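Long-range contact in putative lipoprotein (Clostridium difficile, PDB 4EXR), which is of unknown function but carries two PepSY (peptidase propeptide and YPEB) domains, a family often linked to control of peptidases, and probably acts at the cell surface: residues 59-67 against 77-87. Sequence-based numbering, arbitrary orientation.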
ATOM      1  N   LEU A  59       6.365  10.602  13.033  1.00 64.37           N
ATOM      2  CA  LEU A  59       5.744  11.047  14.281  1.00 68.03           C
ATOM      3  C   LEU A  59       6.584  10.632  15.484  1.00 65.45           C
ATOM      4  O   LEU A  59       7.695  11.131  15.676  1.00 67.44           O
ATOM      5  CB  LEU A  59       4.309  10.521  14.412  1.00 78.05           C
ATOM      6  CG  LEU A  59       3.400  10.781  13.207  1.00 88.96           C
ATOM      7  CD1 LEU A  59       2.023  10.174  13.428  1.00 92.14           C
ATOM      8  CD2 LEU A  59       3.297  12.272  12.915  1.00 88.12           C
ATOM      9  N   ASN A  60       6.059   9.709  16.285  1.00 63.72           N
ATOM     10  CA  ASN A  60       6.764   9.262  17.481  1.00 66.32           C
ATOM     11  C   ASN A  60       7.388   7.873  17.357  1.00 61.19           C
ATOM     12  O   ASN A  60       7.648   7.209  18.366  1.00 60.49           O
ATOM     13  CB  ASN A  60       5.845   9.337  18.704  1.00 87.25           C
ATOM     14  CG  ASN A  60       5.628  10.762  19.181  1.00100.39           C
ATOM     15  OD1 ASN A  60       6.504  11.617  19.034  1.00100.03           O
ATOM     16  ND2 ASN A  60       4.459  11.024  19.755  1.00107.00           N
ATOM     17  N   LYS A  61       7.636   7.449  16.117  1.00 53.53           N
ATOM     18  CA  LYS A  61       8.289   6.178  15.839  1.00 47.67           C
ATOM     19  C   LYS A  61       9.476   6.392  14.899  1.00 45.71           C
ATOM     20  O   LYS A  61       9.483   7.321  14.099  1.00 37.07           O
ATOM     21  CB  LYS A  61       7.319   5.220  15.142  1.00 51.47           C
ATOM     22  CG  LYS A  61       6.185   4.667  15.982  1.00 56.29           C
ATOM     23  CD  LYS A  61       5.185   3.954  15.072  1.00 58.88           C
ATOM     24  CE  LYS A  61       4.201   3.080  15.849  1.00 68.70           C
ATOM     25  NZ  LYS A  61       4.764   1.724  16.122  1.00 65.79           N
ATOM     26  N   PHE A  62      10.477   5.525  14.992  1.00 37.16           N
ATOM     27  CA  PHE A  62      11.477   5.448  13.939  1.00 32.90           C
ATOM     28  C   PHE A  62      11.185   4.189  13.159  1.00 28.38           C
ATOM     29  O   PHE A  62      10.868   3.137  13.730  1.00 29.96           O
ATOM     30  CB  PHE A  62      12.895   5.477  14.499  1.00 32.76           C
ATOM     31  CG  PHE A  62      13.220   6.759  15.208  1.00 34.90           C
ATOM     32  CD1 PHE A  62      12.911   6.919  16.552  1.00 40.77           C
ATOM     33  CD2 PHE A  62      13.781   7.824  14.519  1.00 43.59           C
ATOM     34  CE1 PHE A  62      13.188   8.109  17.206  1.00 44.94           C
ATOM     35  CE2 PHE A  62      14.063   9.025  15.178  1.00 45.50           C
ATOM     36  CZ  PHE A  62      13.761   9.162  16.512  1.00 44.83           C
ATOM     37  N   VAL A  63      11.266   4.308  11.843  1.00 27.00           N
ATOM     38  CA  VAL A  63      10.720   3.290  10.969  1.00 25.40           C
ATOM     39  C   VAL A  63      11.702   2.963   9.850  1.00 27.10           C
ATOM     40  O   VAL A  63      12.167   3.859   9.148  1.00 29.06           O
ATOM     41  CB  VAL A  63       9.370   3.777  10.358  1.00 29.98           C
ATOM     42  CG1 VAL A  63       8.810   2.770   9.359  1.00 30.69           C
ATOM     43  CG2 VAL A  63       8.348   4.065  11.473  1.00 33.55           C
ATOM     44  N   TYR A  64      12.022   1.678   9.713  1.00 24.86           N
ATOM     45  CA  TYR A  64      12.732   1.166   8.550  1.00 24.54           C
ATOM     46  C   TYR A  64      11.735   0.925   7.445  1.00 26.92           C
ATOM     47  O   TYR A  64      10.676   0.337   7.681  1.00 25.35           O
ATOM     48  CB  TYR A  64      13.385  -0.184   8.859  1.00 26.55           C
ATOM     49  CG  TYR A  64      14.572  -0.135   9.794  1.00 26.37           C
ATOM     50  CD1 TYR A  64      15.796   0.398   9.379  1.00 27.52           C
ATOM     51  CD2 TYR A  64      14.483  -0.668  11.078  1.00 27.61           C
ATOM     52  CE1 TYR A  64      16.890   0.429  10.245  1.00 27.16           C
ATOM     53  CE2 TYR A  64      15.566  -0.649  11.941  1.00 26.81           C
ATOM     54  CZ  TYR A  64      16.759  -0.103  11.529  1.00 24.21           C
ATOM     55  OH  TYR A  64      17.822  -0.097  12.407  1.00 28.54           O
ATOM     56  N   THR A  65      12.068   1.368   6.235  1.00 21.71           N
ATOM     57  CA  THR A  65      11.277   0.986   5.068  1.00 26.93           C
ATOM     58  C   THR A  65      12.195   0.140   4.207  1.00 27.67           C
ATOM     59  O   THR A  65      13.292   0.576   3.883  1.00 27.39           O
ATOM     60  CB  THR A  65      10.780   2.224   4.288  1.00 26.79           C
ATOM     61  OG1 THR A  65       9.981   3.034   5.160  1.00 28.05           O
ATOM     62  CG2 THR A  65       9.940   1.821   3.044  1.00 27.13           C
ATOM     63  N   VAL A  66      11.763  -1.081   3.891  1.00 23.27           N
ATOM     64  CA  VAL A  66      12.547  -1.997   3.072  1.00 20.70           C
ATOM     65  C   VAL A  66      11.721  -2.281   1.828  1.00 23.16           C
ATOM     66  O   VAL A  66      10.556  -2.670   1.930  1.00 23.75           O
ATOM     67  CB  VAL A  66      12.811  -3.334   3.789  1.00 22.09           C
ATOM     68  CG1 VAL A  66      13.848  -4.160   3.004  1.00 25.56           C
ATOM     69  CG2 VAL A  66      13.281  -3.103   5.228  1.00 27.91           C
ATOM     70  N   GLU A  67      12.316  -2.073   0.656  1.00 21.19           N
ATOM     71  CA  GLU A  67      11.594  -2.308  -0.594  1.00 24.57           C
ATOM     72  C   GLU A  67      12.380  -3.265  -1.454  1.00 21.85           C
ATOM     73  O   GLU A  67      13.602  -3.190  -1.515  1.00 22.24           O
ATOM     74  CB  GLU A  67      11.361  -0.995  -1.332  1.00 24.76           C
ATOM     75  CG  GLU A  67      10.588   0.021  -0.463  1.00 32.46           C
ATOM     76  CD  GLU A  67      10.508   1.419  -1.067  1.00 48.48           C
ATOM     77  OE1 GLU A  67       9.660   1.647  -1.959  1.00 53.12           O
ATOM     78  OE2 GLU A  67      11.288   2.292  -0.627  1.00 48.84           O
HETATM   79  N   MSE A  77       7.954  -3.092   2.972  1.00 25.42           N
HETATM   80  CA  MSE A  77       7.652  -3.338   4.373  1.00 24.96           C
HETATM   81  C   MSE A  77       8.117  -2.159   5.200  1.00 24.97           C
HETATM   82  O   MSE A  77       9.178  -1.588   4.946  1.00 23.49           O
HETATM   83  CB  MSE A  77       8.326  -4.611   4.886  1.00 30.51           C
HETATM   84  CG  MSE A  77       7.781  -5.894   4.286  1.00 29.73           C
HETATM   85 SE   MSE A  77       8.453  -7.450   5.225  0.75 48.35          SE
HETATM   86  CE  MSE A  77       7.510  -7.239   6.909  1.00 37.57           C
ATOM     87  N   LYS A  78       7.314  -1.804   6.185  1.00 25.35           N
ATOM     88  CA  LYS A  78       7.732  -0.825   7.189  1.00 27.65           C
ATOM     89  C   LYS A  78       7.804  -1.521   8.534  1.00 27.03           C
ATOM     90  O   LYS A  78       6.882  -2.233   8.918  1.00 28.84           O
ATOM     91  CB  LYS A  78       6.782   0.368   7.245  1.00 30.80           C
ATOM     92  CG  LYS A  78       6.863   1.271   6.017  1.00 33.80           C
ATOM     93  CD  LYS A  78       5.937   2.468   6.175  1.00 39.23           C
ATOM     94  CE  LYS A  78       6.102   3.438   5.017  1.00 53.05           C
ATOM     95  NZ  LYS A  78       4.911   4.328   4.892  1.00 69.10           N
ATOM     96  N   ILE A  79       8.921  -1.318   9.223  1.00 28.50           N
ATOM     97  CA  ILE A  79       9.209  -2.000  10.474  1.00 26.64           C
ATOM     98  C   ILE A  79       9.630  -0.973  11.516  1.00 24.96           C
ATOM     99  O   ILE A  79      10.529  -0.163  11.267  1.00 26.97           O
ATOM    100  CB  ILE A  79      10.364  -3.018  10.273  1.00 28.60           C
ATOM    101  CG1 ILE A  79       9.955  -4.101   9.268  1.00 29.94           C
ATOM    102  CG2 ILE A  79      10.748  -3.655  11.598  1.00 31.57           C
ATOM    103  CD1 ILE A  79      11.130  -4.704   8.524  1.00 30.76           C
ATOM    104  N   ASP A  80       8.972  -0.987  12.675  1.00 25.37           N
ATOM    105  CA  ASP A  80       9.379  -0.136  13.796  1.00 26.17           C
ATOM    106  C   ASP A  80      10.803  -0.474  14.235  1.00 28.19           C
ATOM    107  O   ASP A  80      11.109  -1.625  14.544  1.00 30.46           O
ATOM    108  CB  ASP A  80       8.407  -0.318  14.966  1.00 30.60           C
ATOM    109  CG  ASP A  80       8.640   0.688  16.103  1.00 40.16           C
ATOM    110  OD1 ASP A  80       9.772   0.796  16.620  1.00 36.63           O
ATOM    111  OD2 ASP A  80       7.668   1.368  16.489  1.00 40.76           O
ATOM    112  N   ALA A  81      11.664   0.538  14.264  1.00 28.08           N
ATOM    113  CA  ALA A  81      13.100   0.343  14.490  1.00 30.48           C
ATOM    114  C   ALA A  81      13.424   0.065  15.962  1.00 32.16           C
ATOM    115  O   ALA A  81      14.569  -0.190  16.314  1.00 32.93           O
ATOM    116  CB  ALA A  81      13.875   1.550  14.016  1.00 29.25           C
ATOM    117  N   ASN A  82      12.413   0.121  16.811  1.00 29.33           N
ATOM    118  CA  ASN A  82      12.605  -0.200  18.223  1.00 31.53           C
ATOM    119  C   ASN A  82      11.817  -1.421  18.680  1.00 42.19           C
ATOM    120  O   ASN A  82      12.296  -2.203  19.499  1.00 42.41           O
ATOM    121  CB  ASN A  82      12.308   1.020  19.104  1.00 36.81           C
ATOM    122  CG  ASN A  82      13.383   2.078  18.982  1.00 39.68           C
ATOM    123  OD1 ASN A  82      14.536   1.841  19.347  1.00 35.37           O
ATOM    124  ND2 ASN A  82      13.021   3.243  18.454  1.00 32.87           N
ATOM    125  N   THR A  83      10.621  -1.599  18.130  1.00 39.56           N
ATOM    126  CA  THR A  83       9.738  -2.666  18.596  1.00 39.55           C
ATOM    127  C   THR A  83       9.681  -3.851  17.649  1.00 42.89           C
ATOM    128  O   THR A  83       9.214  -4.925  18.029  1.00 38.44           O
ATOM    129  CB  THR A  83       8.309  -2.154  18.828  1.00 40.93           C
ATOM    130  OG1 THR A  83       7.698  -1.857  17.569  1.00 39.38           O
ATOM    131  CG2 THR A  83       8.324  -0.894  19.702  1.00 45.10           C
ATOM    132  N   LYS A  84      10.139  -3.642  16.414  1.00 37.23           N
ATOM    133  CA  LYS A  84      10.135  -4.677  15.385  1.00 40.09           C
ATOM    134  C   LYS A  84       8.730  -4.964  14.828  1.00 38.26           C
ATOM    135  O   LYS A  84       8.564  -5.864  14.002  1.00 37.92           O
ATOM    136  CB  LYS A  84      10.807  -5.960  15.896  1.00 45.48           C
ATOM    137  CG  LYS A  84      11.601  -6.734  14.869  1.00 54.53           C
ATOM    138  CD  LYS A  84      11.859  -8.164  15.340  1.00 67.25           C
ATOM    139  CE  LYS A  84      12.817  -8.213  16.516  1.00 73.69           C
ATOM    140  NZ  LYS A  84      14.231  -7.990  16.098  1.00 77.78           N
ATOM    141  N   ASP A  85       7.730  -4.199  15.268  1.00 35.12           N
ATOM    142  CA  ASP A  85       6.367  -4.330  14.732  1.00 33.64           C
ATOM    143  C   ASP A  85       6.344  -4.026  13.234  1.00 33.58           C
ATOM    144  O   ASP A  85       6.932  -3.040  12.796  1.00 32.88           O
ATOM    145  CB  ASP A  85       5.427  -3.329  15.388  1.00 34.55           C
ATOM    146  CG  ASP A  85       5.194  -3.615  16.858  1.00 58.88           C
ATOM    147  OD1 ASP A  85       5.118  -4.808  17.234  1.00 64.67           O
ATOM    148  OD2 ASP A  85       5.091  -2.635  17.635  1.00 55.61           O
ATOM    149  N   VAL A  86       5.637  -4.849  12.465  1.00 33.91           N
ATOM    150  CA  VAL A  86       5.427  -4.594  11.040  1.00 35.71           C
ATOM    151  C   VAL A  86       4.290  -3.585  10.897  1.00 35.51           C
ATOM    152  O   VAL A  86       3.161  -3.872  11.254  1.00 32.48           O
ATOM    153  CB  VAL A  86       5.083  -5.893  10.288  1.00 38.44           C
ATOM    154  CG1 VAL A  86       4.787  -5.611   8.789  1.00 28.13           C
ATOM    155  CG2 VAL A  86       6.220  -6.892  10.425  1.00 35.68           C
ATOM    156  N   LEU A  87       4.597  -2.391  10.407  1.00 27.13           N
ATOM    157  CA  LEU A  87       3.601  -1.327  10.298  1.00 28.77           C
ATOM    158  C   LEU A  87       2.917  -1.328   8.925  1.00 28.02           C
ATOM    159  O   LEU A  87       1.798  -0.848   8.762  1.00 29.94           O
ATOM    160  CB  LEU A  87       4.282   0.014  10.496  1.00 31.81           C
ATOM    161  CG  LEU A  87       5.015   0.089  11.841  1.00 34.92           C
ATOM    162  CD1 LEU A  87       5.723   1.419  11.977  1.00 38.16           C
ATOM    163  CD2 LEU A  87       4.032  -0.153  12.986  1.00 38.33           C
TER
HETATM  164  O   HOH W   1      10.428   3.644  17.095  1.00 30.97           O
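K61 reaches across to D80, its NZ lying 2.9 Å from D80 OD2 in a salt bridge that uses the anti lone pair of the carboxylate. The lysine chain, extended as far as CE and turned only at its last torsion (chi4 -85°), crosses the aspartate at about a right angle and meets L87 CD2 with its tip. The other carboxylate oxygen, D80 OD1, turns to its own loop: it accepts from N82 N (2.7 Å), an Asx turn, and from T83 N (3.0 Å), which completes an Asx motif and ties down the bend between strands 73-80 and 86-93. A water donates to the same oxygen and accepts from F62 N and N82 ND2, so F62 N is joined to this turn through solvent. F62 O in turn takes a nearly straight bond from A81 N (2.8 Å, 173°).

V63, paired with D80 in a non-hydrogen-bonded position, splits its branches: CG1, anti to the backbone N (chi1 176°), lies against K78 CB, while CG2 packs on L87 CD1 at 3.8 Å. The antiparallel register continues with reciprocal backbone bonds between Y64 and I79 and then between V66 and M77 (selenomethionine). The Y64 ring meets A81 obliquely, CE2 to CB 3.5 Å. The T65 side chain lies beside that of K78, OG1 to CG 3.7 Å, and V66 CG2 touches I79 CD1 at 4.2 Å.

These strands form a hairpin in the first PepSY repeat, part of an antiparallel sheet that continues through strand 49-58 to strand 130-139. Helix 34-44 covers the Y64 and V66 face, with V66 on F41, and Y64 OH bonds V32 O just before that helix; strand 49-58 borders 61-67 on its other edge, and backbone bonds from L87 lead on to the second subunit.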